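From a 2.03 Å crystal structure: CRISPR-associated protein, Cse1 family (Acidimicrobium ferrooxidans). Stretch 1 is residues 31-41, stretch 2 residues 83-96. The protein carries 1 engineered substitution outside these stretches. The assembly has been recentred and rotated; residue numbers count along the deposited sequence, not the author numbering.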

ATOM      1  N   SER A  31     -11.686 -11.787  17.251  1.00 40.10           N
ATOM      2  CA  SER A  31     -12.901 -11.853  16.420  1.00 40.37           C
ATOM      3  C   SER A  31     -13.242 -10.449  15.933  1.00 47.03           C
ATOM      4  O   SER A  31     -12.653  -9.471  16.418  1.00 44.52           O
ATOM      5  CB  SER A  31     -14.037 -12.365  17.262  1.00 47.17           C
ATOM      6  OG  SER A  31     -14.218 -11.436  18.316  1.00 47.77           O
ATOM      7  N   LEU A  32     -14.203 -10.337  15.031  1.00 42.32           N
ATOM      8  CA  LEU A  32     -14.624  -9.025  14.563  1.00 43.22           C
ATOM      9  C   LEU A  32     -15.320  -8.237  15.682  1.00 46.35           C
ATOM     10  O   LEU A  32     -15.117  -7.052  15.776  1.00 46.70           O
ATOM     11  CB  LEU A  32     -15.540  -9.086  13.352  1.00 43.21           C
ATOM     12  CG  LEU A  32     -14.922  -9.495  12.069  1.00 44.94           C
ATOM     13  CD1 LEU A  32     -16.006  -9.922  11.120  1.00 46.91           C
ATOM     14  CD2 LEU A  32     -14.116  -8.376  11.465  1.00 42.29           C
ATOM     15  N   ARG A  33     -16.023  -8.902  16.585  1.00 45.87           N
ATOM     16  CA  ARG A  33     -16.643  -8.248  17.707  1.00 45.31           C
ATOM     17  C   ARG A  33     -15.554  -7.643  18.607  1.00 50.73           C
ATOM     18  O   ARG A  33     -15.622  -6.453  18.910  1.00 48.04           O
ATOM     19  CB  ARG A  33     -17.567  -9.216  18.479  1.00 46.62           C
ATOM     20  CG  ARG A  33     -18.388  -8.466  19.511  1.00 55.02           C
ATOM     21  CD  ARG A  33     -18.150  -8.986  20.898  1.00 66.43           C
ATOM     22  NE  ARG A  33     -18.994  -8.301  21.884  1.00 63.74           N
ATOM     23  CZ  ARG A  33     -18.622  -8.044  23.131  1.00 71.68           C
ATOM     24  NH1 ARG A  33     -17.412  -8.395  23.556  1.00 55.39           N
ATOM     25  NH2 ARG A  33     -19.448  -7.409  23.963  1.00 60.95           N
ATOM     26  N   ASP A  34     -14.551  -8.435  18.991  1.00 49.39           N
ATOM     27  CA  ASP A  34     -13.457  -7.952  19.844  1.00 50.68           C
ATOM     28  C   ASP A  34     -12.558  -6.928  19.171  1.00 54.32           C
ATOM     29  O   ASP A  34     -12.071  -6.040  19.841  1.00 54.11           O
ATOM     30  CB  ASP A  34     -12.603  -9.125  20.376  1.00 52.12           C
ATOM     31  CG  ASP A  34     -13.251  -9.761  21.594  1.00 64.73           C
ATOM     32  OD1 ASP A  34     -14.234  -9.180  22.112  1.00 66.80           O
ATOM     33  OD2 ASP A  34     -12.798 -10.854  22.011  1.00 66.05           O
ATOM     34  N   ILE A  35     -12.380  -6.982  17.882  1.00 48.78           N
ATOM     35  CA  ILE A  35     -11.529  -5.970  17.249  1.00 47.93           C
ATOM     36  C   ILE A  35     -12.176  -4.534  17.408  1.00 51.36           C
ATOM     37  O   ILE A  35     -11.448  -3.557  17.547  1.00 50.79           O
ATOM     38  CB  ILE A  35     -11.143  -6.356  15.787  1.00 48.48           C
ATOM     39  CG1 ILE A  35      -9.713  -5.851  15.471  1.00 50.59           C
ATOM     40  CG2 ILE A  35     -12.155  -5.902  14.797  1.00 45.37           C
ATOM     41  CD1 ILE A  35      -9.196  -6.090  14.142  1.00 48.11           C
ATOM     42  N   PHE A  36     -13.496  -4.438  17.507  1.00 46.96           N
ATOM     43  CA  PHE A  36     -14.190  -3.177  17.724  1.00 48.64           C
ATOM     44  C   PHE A  36     -14.256  -2.859  19.206  1.00 52.77           C
ATOM     45  O   PHE A  36     -13.893  -1.774  19.613  1.00 51.43           O
ATOM     46  CB  PHE A  36     -15.607  -3.253  17.112  1.00 50.38           C
ATOM     47  CG  PHE A  36     -15.512  -2.943  15.648  1.00 50.25           C
ATOM     48  CD1 PHE A  36     -15.379  -1.638  15.215  1.00 53.00           C
ATOM     49  CD2 PHE A  36     -15.533  -3.960  14.700  1.00 49.61           C
ATOM     50  CE1 PHE A  36     -15.261  -1.352  13.884  1.00 53.14           C
ATOM     51  CE2 PHE A  36     -15.359  -3.674  13.353  1.00 50.37           C
ATOM     52  CZ  PHE A  36     -15.253  -2.365  12.952  1.00 49.48           C
ATOM     53  N   VAL A  37     -14.686  -3.815  20.017  1.00 50.45           N
ATOM     54  CA  VAL A  37     -14.846  -3.582  21.470  1.00 51.96           C
ATOM     55  C   VAL A  37     -13.490  -3.212  22.091  1.00 54.80           C
ATOM     56  O   VAL A  37     -13.434  -2.291  22.896  1.00 54.71           O
ATOM     57  CB  VAL A  37     -15.491  -4.808  22.164  1.00 53.65           C
ATOM     58  CG1 VAL A  37     -15.526  -4.631  23.705  1.00 55.34           C
ATOM     59  CG2 VAL A  37     -16.895  -5.011  21.619  1.00 53.06           C
ATOM     60  N   LEU A  38     -12.404  -3.850  21.623  1.00 49.60           N
ATOM     61  CA  LEU A  38     -11.067  -3.635  22.196  1.00 49.31           C
ATOM     62  C   LEU A  38     -10.153  -2.742  21.351  1.00 50.91           C
ATOM     63  O   LEU A  38      -8.961  -2.640  21.660  1.00 48.38           O
ATOM     64  CB  LEU A  38     -10.406  -5.005  22.403  1.00 48.29           C
ATOM     65  CG  LEU A  38     -11.162  -6.027  23.260  1.00 55.06           C
ATOM     66  CD1 LEU A  38     -10.394  -7.319  23.327  1.00 55.66           C
ATOM     67  CD2 LEU A  38     -11.403  -5.518  24.640  1.00 57.30           C
ATOM     68  N   ALA A  39     -10.690  -2.046  20.325  1.00 49.20           N
ATOM     69  CA  ALA A  39      -9.880  -1.229  19.416  1.00 45.96           C
ATOM     70  C   ALA A  39      -8.990  -0.185  20.119  1.00 51.15           C
ATOM     71  O   ALA A  39      -7.863   0.018  19.702  1.00 50.82           O
ATOM     72  CB  ALA A  39     -10.777  -0.534  18.410  1.00 47.51           C
ATOM     73  N   HIS A  40      -9.439   0.387  21.244  1.00 50.80           N
ATOM     74  CA  HIS A  40      -8.661   1.371  22.008  1.00 51.54           C
ATOM     75  C   HIS A  40      -7.494   0.730  22.815  1.00 55.60           C
ATOM     76  O   HIS A  40      -6.677   1.455  23.370  1.00 57.40           O
ATOM     77  CB  HIS A  40      -9.585   2.140  22.948  1.00 53.22           C
ATOM     78  CG  HIS A  40     -10.270   1.265  23.950  1.00 55.58           C
ATOM     79  ND1 HIS A  40     -11.144   0.261  23.557  1.00 54.28           N
ATOM     80  CD2 HIS A  40     -10.128   1.219  25.295  1.00 60.29           C
ATOM     81  CE1 HIS A  40     -11.536  -0.330  24.684  1.00 56.64           C
ATOM     82  NE2 HIS A  40     -10.969   0.230  25.749  1.00 59.41           N
ATOM     83  N   THR A  41      -7.445  -0.610  22.915  1.00 51.35           N
ATOM     84  CA  THR A  41      -6.400  -1.350  23.672  1.00 51.64           C
ATOM     85  C   THR A  41      -5.397  -2.000  22.698  1.00 53.92           C
ATOM     86  O   THR A  41      -4.417  -2.611  23.122  1.00 53.93           O
ATOM     87  CB  THR A  41      -7.033  -2.449  24.577  1.00 56.34           C
ATOM     88  OG1 THR A  41      -7.439  -3.566  23.783  1.00 52.82           O
ATOM     89  CG2 THR A  41      -8.186  -1.952  25.418  1.00 65.20           C
ATOM     90  N   ALA A  83     -14.503  10.528  22.280  1.00 63.17           N
ATOM     91  CA  ALA A  83     -14.852   9.378  23.131  1.00 64.33           C
ATOM     92  C   ALA A  83     -13.627   8.472  23.234  1.00 66.48           C
ATOM     93  O   ALA A  83     -12.724   8.619  22.412  1.00 66.36           O
ATOM     94  CB  ALA A  83     -16.049   8.619  22.550  1.00 64.19           C
ATOM     95  N   ASP A  84     -13.566   7.536  24.198  1.00 60.09           N
ATOM     96  CA  ASP A  84     -12.356   6.724  24.365  1.00 60.77           C
ATOM     97  C   ASP A  84     -12.484   5.282  23.864  1.00 64.37           C
ATOM     98  O   ASP A  84     -11.484   4.565  23.846  1.00 62.94           O
ATOM     99  CB  ASP A  84     -11.902   6.707  25.820  1.00 66.44           C
ATOM    100  CG  ASP A  84     -12.731   5.846  26.719  1.00 87.47           C
ATOM    101  OD1 ASP A  84     -13.966   5.800  26.519  1.00 88.00           O
ATOM    102  OD2 ASP A  84     -12.146   5.199  27.620  1.00103.97           O
ATOM    103  N   ARG A  85     -13.694   4.851  23.514  1.00 59.98           N
ATOM    104  CA  ARG A  85     -13.912   3.499  23.024  1.00 58.20           C
ATOM    105  C   ARG A  85     -15.203   3.470  22.201  1.00 59.01           C
ATOM    106  O   ARG A  85     -16.023   4.407  22.255  1.00 59.55           O
ATOM    107  CB  ARG A  85     -13.955   2.509  24.206  1.00 59.51           C
ATOM    108  CG  ARG A  85     -15.126   2.740  25.130  1.00 70.65           C
ATOM    109  CD  ARG A  85     -15.252   1.781  26.324  1.00 86.20           C
ATOM    110  NE  ARG A  85     -14.050   1.620  27.143  1.00 94.49           N
ATOM    111  CZ  ARG A  85     -13.615   2.476  28.069  1.00119.47           C
ATOM    112  NH1 ARG A  85     -12.514   2.207  28.763  1.00106.12           N
ATOM    113  NH2 ARG A  85     -14.268   3.613  28.300  1.00118.17           N
ATOM    114  N   PHE A  86     -15.370   2.404  21.451  1.00 54.71           N
ATOM    115  CA  PHE A  86     -16.582   2.185  20.670  1.00 54.34           C
ATOM    116  C   PHE A  86     -17.641   1.553  21.581  1.00 59.91           C
ATOM    117  O   PHE A  86     -17.328   0.857  22.540  1.00 59.30           O
ATOM    118  CB  PHE A  86     -16.321   1.297  19.431  1.00 52.81           C
ATOM    119  CG  PHE A  86     -15.443   1.902  18.358  1.00 52.40           C
ATOM    120  CD1 PHE A  86     -15.751   3.133  17.789  1.00 57.51           C
ATOM    121  CD2 PHE A  86     -14.323   1.236  17.903  1.00 52.26           C
ATOM    122  CE1 PHE A  86     -14.974   3.645  16.731  1.00 55.34           C
ATOM    123  CE2 PHE A  86     -13.575   1.727  16.832  1.00 54.23           C
ATOM    124  CZ  PHE A  86     -13.905   2.938  16.266  1.00 52.77           C
ATOM    125  N   SER A  87     -18.894   1.836  21.277  1.00 58.76           N
ATOM    126  CA  SER A  87     -20.038   1.341  22.021  1.00 59.15           C
ATOM    127  C   SER A  87     -20.227  -0.154  21.829  1.00 61.14           C
ATOM    128  O   SER A  87     -20.538  -0.591  20.704  1.00 56.11           O
ATOM    129  CB  SER A  87     -21.297   2.066  21.551  1.00 61.69           C
ATOM    130  OG  SER A  87     -22.470   1.498  22.094  1.00 66.17           O
ATOM    131  N   GLU A  88     -20.116  -0.945  22.940  1.00 60.07           N
ATOM    132  CA  GLU A  88     -20.406  -2.380  22.900  1.00 60.13           C
ATOM    133  C   GLU A  88     -21.830  -2.677  22.444  1.00 64.57           C
ATOM    134  O   GLU A  88     -22.062  -3.699  21.785  1.00 63.11           O
ATOM    135  CB  GLU A  88     -20.222  -3.052  24.259  1.00 63.07           C
ATOM    136  CG  GLU A  88     -18.783  -3.258  24.651  1.00 75.73           C
ATOM    137  CD  GLU A  88     -18.616  -4.147  25.864  1.00 89.29           C
ATOM    138  OE1 GLU A  88     -17.799  -3.792  26.740  1.00 74.70           O
ATOM    139  OE2 GLU A  88     -19.263  -5.215  25.924  1.00 87.58           O
ATOM    140  N   ASP A  89     -22.781  -1.811  22.813  1.00 61.91           N
ATOM    141  CA  ASP A  89     -24.195  -2.013  22.473  1.00 63.21           C
ATOM    142  C   ASP A  89     -24.412  -1.835  20.954  1.00 62.93           C
ATOM    143  O   ASP A  89     -25.130  -2.628  20.344  1.00 60.12           O
ATOM    144  CB  ASP A  89     -25.108  -1.059  23.264  1.00 68.36           C
ATOM    145  CG  ASP A  89     -25.235  -1.305  24.772  1.00 82.27           C
ATOM    146  OD1 ASP A  89     -24.880  -2.418  25.236  1.00 79.23           O
ATOM    147  OD2 ASP A  89     -25.746  -0.401  25.477  1.00 90.14           O
ATOM    148  N   ALA A  90     -23.745  -0.841  20.332  1.00 58.94           N
ATOM    149  CA  ALA A  90     -23.856  -0.631  18.881  1.00 57.29           C
ATOM    150  C   ALA A  90     -23.281  -1.825  18.124  1.00 59.24           C
ATOM    151  O   ALA A  90     -23.843  -2.280  17.110  1.00 57.33           O
ATOM    152  CB  ALA A  90     -23.121   0.634  18.478  1.00 58.63           C
ATOM    153  N   ILE A  91     -22.152  -2.330  18.637  1.00 55.46           N
ATOM    154  CA  ILE A  91     -21.419  -3.452  18.051  1.00 53.19           C
ATOM    155  C   ILE A  91     -22.250  -4.699  18.156  1.00 58.51           C
ATOM    156  O   ILE A  91     -22.482  -5.361  17.148  1.00 55.72           O
ATOM    157  CB  ILE A  91     -20.027  -3.650  18.745  1.00 55.75           C
ATOM    158  CG1 ILE A  91     -19.105  -2.410  18.540  1.00 55.53           C
ATOM    159  CG2 ILE A  91     -19.331  -4.920  18.186  1.00 57.17           C
ATOM    160  CD1 ILE A  91     -18.019  -2.282  19.513  1.00 65.84           C
ATOM    161  N   ASP A  92     -22.756  -4.999  19.360  1.00 56.80           N
ATOM    162  CA  ASP A  92     -23.555  -6.212  19.583  1.00 57.56           C
ATOM    163  C   ASP A  92     -24.928  -6.151  18.888  1.00 61.47           C
ATOM    164  O   ASP A  92     -25.342  -7.168  18.353  1.00 62.18           O
ATOM    165  CB  ASP A  92     -23.687  -6.532  21.086  1.00 61.22           C
ATOM    166  CG  ASP A  92     -22.372  -7.052  21.675  1.00 67.06           C
ATOM    167  OD1 ASP A  92     -21.554  -7.654  20.913  1.00 63.52           O
ATOM    168  OD2 ASP A  92     -22.127  -6.823  22.873  1.00 70.18           O
ATOM    169  N   ASP A  93     -25.569  -4.988  18.775  1.00 58.15           N
ATOM    170  CA  ASP A  93     -26.811  -4.900  17.993  1.00 58.08           C
ATOM    171  C   ASP A  93     -26.539  -5.224  16.507  1.00 58.38           C
ATOM    172  O   ASP A  93     -27.306  -5.948  15.885  1.00 57.84           O
ATOM    173  CB  ASP A  93     -27.450  -3.489  18.089  1.00 60.52           C
ATOM    174  CG  ASP A  93     -28.048  -3.128  19.424  1.00 79.37           C
ATOM    175  OD1 ASP A  93     -28.230  -4.054  20.275  1.00 81.60           O
ATOM    176  OD2 ASP A  93     -28.310  -1.913  19.644  1.00 90.18           O
ATOM    177  N   TYR A  94     -25.433  -4.723  15.958  1.00 52.62           N
ATOM    178  CA  TYR A  94     -25.113  -5.000  14.549  1.00 50.14           C
ATOM    179  C   TYR A  94     -24.855  -6.498  14.342  1.00 53.95           C
ATOM    180  O   TYR A  94     -25.470  -7.093  13.459  1.00 52.46           O
ATOM    181  CB  TYR A  94     -23.931  -4.150  14.061  1.00 49.09           C
ATOM    182  CG  TYR A  94     -23.672  -4.309  12.580  1.00 47.69           C
ATOM    183  CD1 TYR A  94     -24.392  -3.576  11.642  1.00 47.76           C
ATOM    184  CD2 TYR A  94     -22.770  -5.250  12.116  1.00 48.34           C
ATOM    185  CE1 TYR A  94     -24.188  -3.758  10.286  1.00 47.60           C
ATOM    186  CE2 TYR A  94     -22.627  -5.508  10.767  1.00 45.85           C
ATOM    187  CZ  TYR A  94     -23.294  -4.731   9.850  1.00 49.51           C
ATOM    188  OH  TYR A  94     -23.068  -4.972   8.521  1.00 48.98           O
ATOM    189  N   PHE A  95     -23.971  -7.108  15.146  1.00 52.51           N
ATOM    190  CA  PHE A  95     -23.651  -8.540  14.961  1.00 53.97           C
ATOM    191  C   PHE A  95     -24.815  -9.445  15.332  1.00 59.32           C
ATOM    192  O   PHE A  95     -24.935 -10.495  14.703  1.00 60.32           O
ATOM    193  CB  PHE A  95     -22.368  -8.949  15.704  1.00 55.06           C
ATOM    194  CG  PHE A  95     -21.131  -8.447  15.019  1.00 53.76           C
ATOM    195  CD1 PHE A  95     -20.864  -8.784  13.696  1.00 54.50           C
ATOM    196  CD2 PHE A  95     -20.259  -7.577  15.667  1.00 55.05           C
ATOM    197  CE1 PHE A  95     -19.720  -8.328  13.068  1.00 53.52           C
ATOM    198  CE2 PHE A  95     -19.134  -7.068  15.000  1.00 56.21           C
ATOM    199  CZ  PHE A  95     -18.915  -7.398  13.690  1.00 54.89           C
ATOM    200  N   ALA A  96     -25.751  -9.029  16.203  1.00 58.27           N
ATOM    201  CA  ALA A  96     -26.960  -9.848  16.441  1.00 58.48           C
ATOM    202  C   ALA A  96     -27.781  -9.859  15.143  1.00 65.20           C
ATOM    203  O   ALA A  96     -28.219 -10.915  14.723  1.00 68.38           O
ATOM    204  CB  ALA A  96     -27.792  -9.300  17.611  1.00 61.73           C
TER
HETATM  205  O   HOH W   1     -13.103   0.671  21.265  1.00 48.46           O
HETATM  206  O   HOH W   2     -15.605  -0.746  23.763  1.00 49.78           O

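Ile91 anchors the apolar centre: its CB points toward the other stretch, and its CD1 lies 3.5 Å from Phe36 CB and 3.6 Å from Val37 CG2, both van der Waals contacts. Phe36 also meets Phe86, whose CD2 lies 4.1 Å from Phe36 CD1. The ring centroids are 6.0 Å apart and the planes are inclined at 53°, an oblique pairing. Ala39 CB, 3.9 Å from Phe86 CE2, extends this patch, while toward the other end Leu32 CB packs 3.8 Å from Phe95 CZ.

Helices 32-37 and 88-96 run nearly antiparallel, at 161°, with axes 9.9 Å apart at closest approach, so residue numbers rise on one side as they fall on the other: Arg33 CA is 6.8 Å from Ile91 CA, and Val37 CA is 5.9 Å from Glu88 CA. The same register continues to His40 and Arg85, whose CA atoms are 5.8 Å apart. There Arg85 CB sits 3.7 Å from the centroid of the His40 ring, 14° off its normal, a CH-pi contact over the face.

Two waters join the backbones nearby. Water 1 donates to Phe36 O (3.1 Å), accepts from Phe86 N (2.9 Å) and hydrogen-bonds His40 ND1 (3.0 Å); water 2 donates to both Val37 O (2.8 Å) and Phe86 O (2.7 Å).

Arg33 dominates the polar edge, its side chain fitting among Glu88, Ile91, Asp92 and Phe95. The Arg33 guanidinium makes a two-pronged salt bridge with the Asp92 carboxylate: NE donates to OD1 at 2.8 Å and NH2 to OD2 at 3.0 Å, with N-H...O angles of 172° and 171°. Arg33 NH2 also reaches Glu88 OE2 at 2.9 Å, but the 125° angle makes that hydrogen bond weak, although opposite charges still form a salt bridge.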